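PDB 6HXJ: ATP-citrate lyase beta-subunit from Chlorobium limicola, which probably cleaves citrate with ATP and coenzyme A, taking part in the ATP-citrate lyase reaction that yields oxaloacetate, acetyl-CoA, ADP and phosphate. Local coordinates for residues V251-T265 and L303-I317. Numbering follows the deposited sequence.
Sequences VKFVEVPGGEIALLT and LTETICRLPNIKHII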
loop_
_atom_site.group_PDB
_atom_site.type_symbol
_atom_site.label_atom_id
_atom_site.label_comp_id
_atom_site.label_asym_id
_atom_site.label_seq_id
_atom_site.Cartn_x
_atom_site.Cartn_y
_atom_site.Cartn_z
ATOM N N VAL A 251 -30.146 -30.078 28.981
ATOM C CA VAL A 251 -29.715 -31.274 29.720
ATOM C C VAL A 251 -30.396 -31.285 31.098
ATOM O O VAL A 251 -30.303 -30.317 31.851
ATOM C CB VAL A 251 -28.196 -31.558 29.790
ATOM C CG1 VAL A 251 -27.644 -32.041 28.455
ATOM C CG2 VAL A 251 -27.413 -30.370 30.336
ATOM N N LYS A 252 -31.160 -32.355 31.381
ATOM C CA LYS A 252 -31.926 -32.504 32.616
ATOM C C LYS A 252 -31.584 -33.844 33.261
ATOM O O LYS A 252 -31.463 -34.861 32.574
ATOM C CB LYS A 252 -33.447 -32.398 32.330
ATOM C CG LYS A 252 -33.873 -31.123 31.594
ATOM C CD LYS A 252 -35.290 -30.725 31.935
ATOM C CE LYS A 252 -35.570 -29.286 31.576
ATOM N NZ LYS A 252 -36.772 -28.765 32.287
ATOM N N PHE A 253 -31.383 -33.844 34.571
ATOM C CA PHE A 253 -31.099 -35.088 35.282
ATOM C C PHE A 253 -31.804 -35.094 36.632
ATOM O O PHE A 253 -31.717 -34.117 37.379
ATOM C CB PHE A 253 -29.582 -35.352 35.424
ATOM C CG PHE A 253 -29.221 -36.541 36.284
ATOM C CD1 PHE A 253 -29.239 -37.835 35.762
ATOM C CD2 PHE A 253 -28.854 -36.370 37.614
ATOM C CE1 PHE A 253 -28.900 -38.933 36.560
ATOM C CE2 PHE A 253 -28.526 -37.467 38.410
ATOM C CZ PHE A 253 -28.548 -38.741 37.877
ATOM N N VAL A 254 -32.530 -36.183 36.913
ATOM C CA VAL A 254 -33.241 -36.406 38.173
ATOM C C VAL A 254 -32.895 -37.818 38.664
ATOM O O VAL A 254 -33.038 -38.787 37.917
ATOM C CB VAL A 254 -34.776 -36.192 38.079
ATOM C CG1 VAL A 254 -35.417 -36.283 39.460
ATOM C CG2 VAL A 254 -35.130 -34.862 37.421
ATOM N N GLU A 255 -32.453 -37.924 39.912
ATOM C CA GLU A 255 -32.100 -39.210 40.498
ATOM C C GLU A 255 -33.309 -39.842 41.181
ATOM O O GLU A 255 -33.974 -39.196 42.000
ATOM C CB GLU A 255 -30.922 -39.052 41.480
ATOM C CG GLU A 255 -30.105 -40.326 41.679
ATOM C CD GLU A 255 -28.830 -40.217 42.503
ATOM O OE1 GLU A 255 -28.131 -39.179 42.404
ATOM O OE2 GLU A 255 -28.501 -41.198 43.209
ATOM N N VAL A 256 -33.617 -41.081 40.795
ATOM C CA VAL A 256 -34.713 -41.844 41.389
ATOM C C VAL A 256 -34.073 -42.805 42.408
ATOM O O VAL A 256 -33.158 -43.544 42.027
ATOM C CB VAL A 256 -35.585 -42.566 40.329
ATOM C CG1 VAL A 256 -36.706 -43.372 40.979
ATOM C CG2 VAL A 256 -36.171 -41.554 39.349
ATOM N N PRO A 257 -34.497 -42.779 43.705
ATOM C CA PRO A 257 -33.900 -43.695 44.703
ATOM C C PRO A 257 -33.992 -45.183 44.319
ATOM O O PRO A 257 -35.081 -45.736 44.183
ATOM C CB PRO A 257 -34.669 -43.364 45.990
ATOM C CG PRO A 257 -35.178 -41.973 45.787
ATOM C CD PRO A 257 -35.532 -41.927 44.331
ATOM N N GLY A 258 -32.831 -45.785 44.096
ATOM C CA GLY A 258 -32.710 -47.165 43.646
ATOM C C GLY A 258 -32.823 -47.246 42.141
ATOM O O GLY A 258 -32.262 -46.405 41.428
ATOM N N GLY A 259 -33.545 -48.253 41.664
ATOM C CA GLY A 259 -33.783 -48.466 40.242
ATOM C C GLY A 259 -32.653 -49.152 39.512
ATOM O O GLY A 259 -31.507 -48.711 39.571
ATOM N N GLU A 260 -32.989 -50.235 38.806
ATOM C CA GLU A 260 -32.048 -51.046 38.035
ATOM C C GLU A 260 -31.877 -50.546 36.591
ATOM O O GLU A 260 -30.866 -50.860 35.960
ATOM C CB GLU A 260 -32.472 -52.535 38.039
ATOM C CG GLU A 260 -33.097 -53.059 39.332
ATOM C CD GLU A 260 -32.273 -52.936 40.604
ATOM O OE1 GLU A 260 -32.695 -52.181 41.511
ATOM O OE2 GLU A 260 -31.206 -53.587 40.691
ATOM N N ILE A 261 -32.864 -49.805 36.052
ATOM C CA ILE A 261 -32.788 -49.356 34.660
ATOM C C ILE A 261 -32.509 -47.838 34.548
ATOM O O ILE A 261 -33.353 -47.004 34.891
ATOM C CB ILE A 261 -34.027 -49.805 33.824
ATOM C CG1 ILE A 261 -34.269 -51.317 33.933
ATOM C CG2 ILE A 261 -33.873 -49.424 32.362
ATOM C CD1 ILE A 261 -35.512 -51.687 34.684
ATOM N N ALA A 262 -31.342 -47.500 33.985
ATOM C CA ALA A 262 -30.910 -46.115 33.783
ATOM C C ALA A 262 -31.222 -45.546 32.391
ATOM O O ALA A 262 -30.832 -46.111 31.372
ATOM C CB ALA A 262 -29.426 -45.974 34.110
ATOM N N LEU A 263 -31.922 -44.427 32.366
ATOM C CA LEU A 263 -32.294 -43.789 31.111
ATOM C C LEU A 263 -31.324 -42.678 30.714
ATOM O O LEU A 263 -30.983 -41.839 31.547
ATOM C CB LEU A 263 -33.738 -43.219 31.181
ATOM C CG LEU A 263 -34.855 -44.101 31.733
ATOM C CD1 LEU A 263 -36.102 -43.275 31.996
ATOM C CD2 LEU A 263 -35.125 -45.286 30.807
ATOM N N LEU A 264 -30.913 -42.669 29.435
ATOM C CA LEU A 264 -30.082 -41.656 28.784
ATOM C C LEU A 264 -30.789 -41.375 27.445
ATOM O O LEU A 264 -30.318 -41.712 26.355
ATOM C CB LEU A 264 -28.620 -42.147 28.607
ATOM C CG LEU A 264 -27.607 -41.247 27.831
ATOM C CD1 LEU A 264 -27.566 -39.818 28.348
ATOM C CD2 LEU A 264 -26.229 -41.860 27.815
ATOM N N THR A 265 -31.975 -40.798 27.550
ATOM C CA THR A 265 -32.842 -40.599 26.398
ATOM C C THR A 265 -32.907 -39.136 25.888
ATOM O O THR A 265 -32.776 -38.161 26.644
ATOM C CB THR A 265 -34.226 -41.189 26.712
ATOM O OG1 THR A 265 -34.686 -40.589 27.924
ATOM C CG2 THR A 265 -34.175 -42.722 26.913
ATOM N N LEU A 303 -23.526 -35.609 31.054
ATOM C CA LEU A 303 -24.766 -36.320 31.379
ATOM C C LEU A 303 -24.569 -37.833 31.394
ATOM O O LEU A 303 -25.003 -38.488 32.344
ATOM C CB LEU A 303 -25.903 -35.915 30.435
ATOM C CG LEU A 303 -27.360 -36.307 30.847
ATOM C CD1 LEU A 303 -27.658 -36.026 32.331
ATOM C CD2 LEU A 303 -28.371 -35.580 30.011
ATOM N N THR A 304 -23.880 -38.370 30.361
ATOM C CA THR A 304 -23.547 -39.791 30.213
ATOM C C THR A 304 -22.760 -40.248 31.425
ATOM O O THR A 304 -23.146 -41.236 32.036
ATOM C CB THR A 304 -22.765 -40.050 28.897
ATOM O OG1 THR A 304 -23.508 -39.544 27.796
ATOM C CG2 THR A 304 -22.442 -41.517 28.667
ATOM N N GLU A 305 -21.692 -39.506 31.788
ATOM C CA GLU A 305 -20.805 -39.785 32.912
ATOM C C GLU A 305 -21.570 -39.918 34.231
ATOM O O GLU A 305 -21.403 -40.926 34.922
ATOM C CB GLU A 305 -19.672 -38.760 32.972
ATOM C CG GLU A 305 -18.588 -39.122 31.968
ATOM C CD GLU A 305 -17.415 -38.169 31.828
ATOM O OE1 GLU A 305 -17.012 -37.554 32.843
ATOM O OE2 GLU A 305 -16.861 -38.086 30.706
ATOM N N THR A 306 -22.483 -38.967 34.509
ATOM C CA THR A 306 -23.351 -38.934 35.693
ATOM C C THR A 306 -24.210 -40.218 35.798
ATOM O O THR A 306 -24.307 -40.808 36.881
ATOM C CB THR A 306 -24.253 -37.670 35.623
ATOM O OG1 THR A 306 -23.472 -36.507 35.367
ATOM C CG2 THR A 306 -25.100 -37.457 36.868
ATOM N N ILE A 307 -24.815 -40.639 34.659
ATOM C CA ILE A 307 -25.694 -41.812 34.557
ATOM C C ILE A 307 -24.926 -43.111 34.857
ATOM O O ILE A 307 -25.445 -43.995 35.538
ATOM C CB ILE A 307 -26.449 -41.809 33.203
ATOM C CG1 ILE A 307 -27.485 -40.671 33.232
ATOM C CG2 ILE A 307 -27.176 -43.150 32.919
ATOM C CD1 ILE A 307 -27.802 -40.106 31.948
ATOM N N CYS A 308 -23.676 -43.191 34.398
ATOM C CA CYS A 308 -22.793 -44.337 34.603
ATOM C C CYS A 308 -22.345 -44.449 36.070
ATOM O O CYS A 308 -22.172 -45.566 36.570
ATOM C CB CYS A 308 -21.602 -44.259 33.653
ATOM S SG CYS A 308 -22.038 -44.177 31.882
ATOM N N ARG A 309 -22.166 -43.292 36.750
ATOM C CA ARG A 309 -21.767 -43.216 38.159
ATOM C C ARG A 309 -22.864 -43.763 39.112
ATOM O O ARG A 309 -22.544 -44.128 40.238
ATOM C CB ARG A 309 -21.369 -41.773 38.537
ATOM C CG ARG A 309 -20.009 -41.299 38.002
ATOM C CD ARG A 309 -19.827 -39.791 38.174
ATOM N NE ARG A 309 -18.896 -39.213 37.192
ATOM C CZ ARG A 309 -18.846 -37.923 36.850
ATOM N NH1 ARG A 309 -19.675 -37.047 37.408
ATOM N NH2 ARG A 309 -17.974 -37.502 35.941
ATOM N N LEU A 310 -24.136 -43.865 38.644
ATOM C CA LEU A 310 -25.311 -44.351 39.407
ATOM C C LEU A 310 -25.168 -45.771 40.021
ATOM O O LEU A 310 -24.653 -46.680 39.354
ATOM C CB LEU A 310 -26.602 -44.268 38.562
ATOM C CG LEU A 310 -27.152 -42.869 38.291
ATOM C CD1 LEU A 310 -28.163 -42.900 37.173
ATOM C CD2 LEU A 310 -27.812 -42.274 39.511
ATOM N N PRO A 311 -25.629 -45.940 41.297
ATOM C CA PRO A 311 -25.496 -47.242 41.961
ATOM C C PRO A 311 -26.499 -48.296 41.504
ATOM O O PRO A 311 -27.675 -47.993 41.234
ATOM C CB PRO A 311 -25.681 -46.904 43.442
ATOM C CG PRO A 311 -26.573 -45.721 43.454
ATOM C CD PRO A 311 -26.244 -44.941 42.205
ATOM N N ASN A 312 -26.016 -49.555 41.483
ATOM C CA ASN A 312 -26.724 -50.793 41.135
ATOM C C ASN A 312 -27.623 -50.669 39.872
ATOM O O ASN A 312 -28.830 -50.952 39.880
ATOM C CB ASN A 312 -27.492 -51.401 42.345
ATOM C CG ASN A 312 -28.209 -50.417 43.253
ATOM O OD1 ASN A 312 -29.305 -49.909 42.943
ATOM N ND2 ASN A 312 -27.598 -50.135 44.407
ATOM N N ILE A 313 -27.005 -50.267 38.779
ATOM C CA ILE A 313 -27.735 -50.181 37.520
ATOM C C ILE A 313 -27.377 -51.391 36.644
ATOM O O ILE A 313 -26.202 -51.727 36.487
ATOM C CB ILE A 313 -27.607 -48.807 36.813
ATOM C CG1 ILE A 313 -26.165 -48.476 36.389
ATOM C CG2 ILE A 313 -28.197 -47.709 37.688
ATOM C CD1 ILE A 313 -26.058 -47.402 35.335
ATOM N N LYS A 314 -28.388 -52.067 36.104
ATOM C CA LYS A 314 -28.162 -53.267 35.297
ATOM C C LYS A 314 -28.107 -52.992 33.785
ATOM O O LYS A 314 -27.260 -53.576 33.111
ATOM C CB LYS A 314 -29.181 -54.379 35.640
ATOM C CG LYS A 314 -28.862 -55.109 36.947
ATOM C CD LYS A 314 -30.107 -55.441 37.780
ATOM C CE LYS A 314 -30.301 -56.922 38.042
ATOM N NZ LYS A 314 -29.295 -57.483 38.988
ATOM N N HIS A 315 -29.019 -52.136 33.249
ATOM C CA HIS A 315 -29.105 -51.778 31.819
ATOM C C HIS A 315 -29.018 -50.278 31.669
ATOM O O HIS A 315 -29.396 -49.552 32.587
ATOM C CB HIS A 315 -30.447 -52.258 31.191
ATOM C CG HIS A 315 -30.777 -53.683 31.495
ATOM N ND1 HIS A 315 -30.211 -54.721 30.773
ATOM C CD2 HIS A 315 -31.528 -54.202 32.497
ATOM C CE1 HIS A 315 -30.668 -55.835 31.329
ATOM N NE2 HIS A 315 -31.463 -55.574 32.369
ATOM N N ILE A 316 -28.569 -49.809 30.495
ATOM C CA ILE A 316 -28.581 -48.379 30.137
ATOM C C ILE A 316 -29.476 -48.267 28.889
ATOM O O ILE A 316 -29.263 -49.006 27.923
ATOM C CB ILE A 316 -27.178 -47.709 29.885
ATOM C CG1 ILE A 316 -26.159 -47.941 31.032
ATOM C CG2 ILE A 316 -27.314 -46.186 29.572
ATOM C CD1 ILE A 316 -24.723 -47.677 30.634
ATOM N N ILE A 317 -30.498 -47.373 28.942
ATOM C CA ILE A 317 -31.390 -47.145 27.818
ATOM C C ILE A 317 -31.011 -45.838 27.154
ATOM O O ILE A 317 -31.328 -44.756 27.655
ATOM C CB ILE A 317 -32.914 -47.251 28.161
ATOM C CG1 ILE A 317 -33.292 -48.567 28.893
ATOM C CG2 ILE A 317 -33.801 -47.037 26.926
ATOM C CD1 ILE A 317 -32.935 -49.892 28.232
#
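Ile317 N donates to Ala262 O at 2.8 Å, almost straight at the hydrogen (173°). Lys314 N to Glu260 O and Leu264 N to Ile317 O, both 2.8 Å, extend this parallel ladder at its two ends, and the longer bond from Ala262 N to His315 O (3.2 Å) completes it. On the sheet face of His315, Ile261 and Ile317 lie side by side, CG2 of the former 3.6 Å from CG1 of the latter. Ala262 turns the other way, its methyl against Ile307 CG2 and Ile313 CD1. The helix 303-309 rests on that second face, where Leu264 CD1 meets Ile307 CD1 at 3.6 Å. Farther out, CG of Phe253 lies opposite the backbone N (chi1 173°), carrying the ring toward this helix; Thr306 CG2 sits over the centre of one face, a CH-pi contact, Leu310 CD2 at the edge, and Ile307 CG1 approaches obliquely. Leu303 bridges Phe253 CB and Val251 CG1 with its two methyls. With an alanine in place of Phe253, Thr306 CG2 and Leu310 CD2 would probably lose the ring they pack on, opening a gap between strand 251-255 and the helix. In this worked example of a flavodoxin-like sheet with antiparallel edge strand 250-255, strand 287-292, helix 297-309 and strand 315-318 form a right-handed beta-alpha-beta crossover over intervening strand 261-266; helix 235-246 also packs on Phe253 and Thr306, and helix 268-280 covers the face of Ile261 and Ile317.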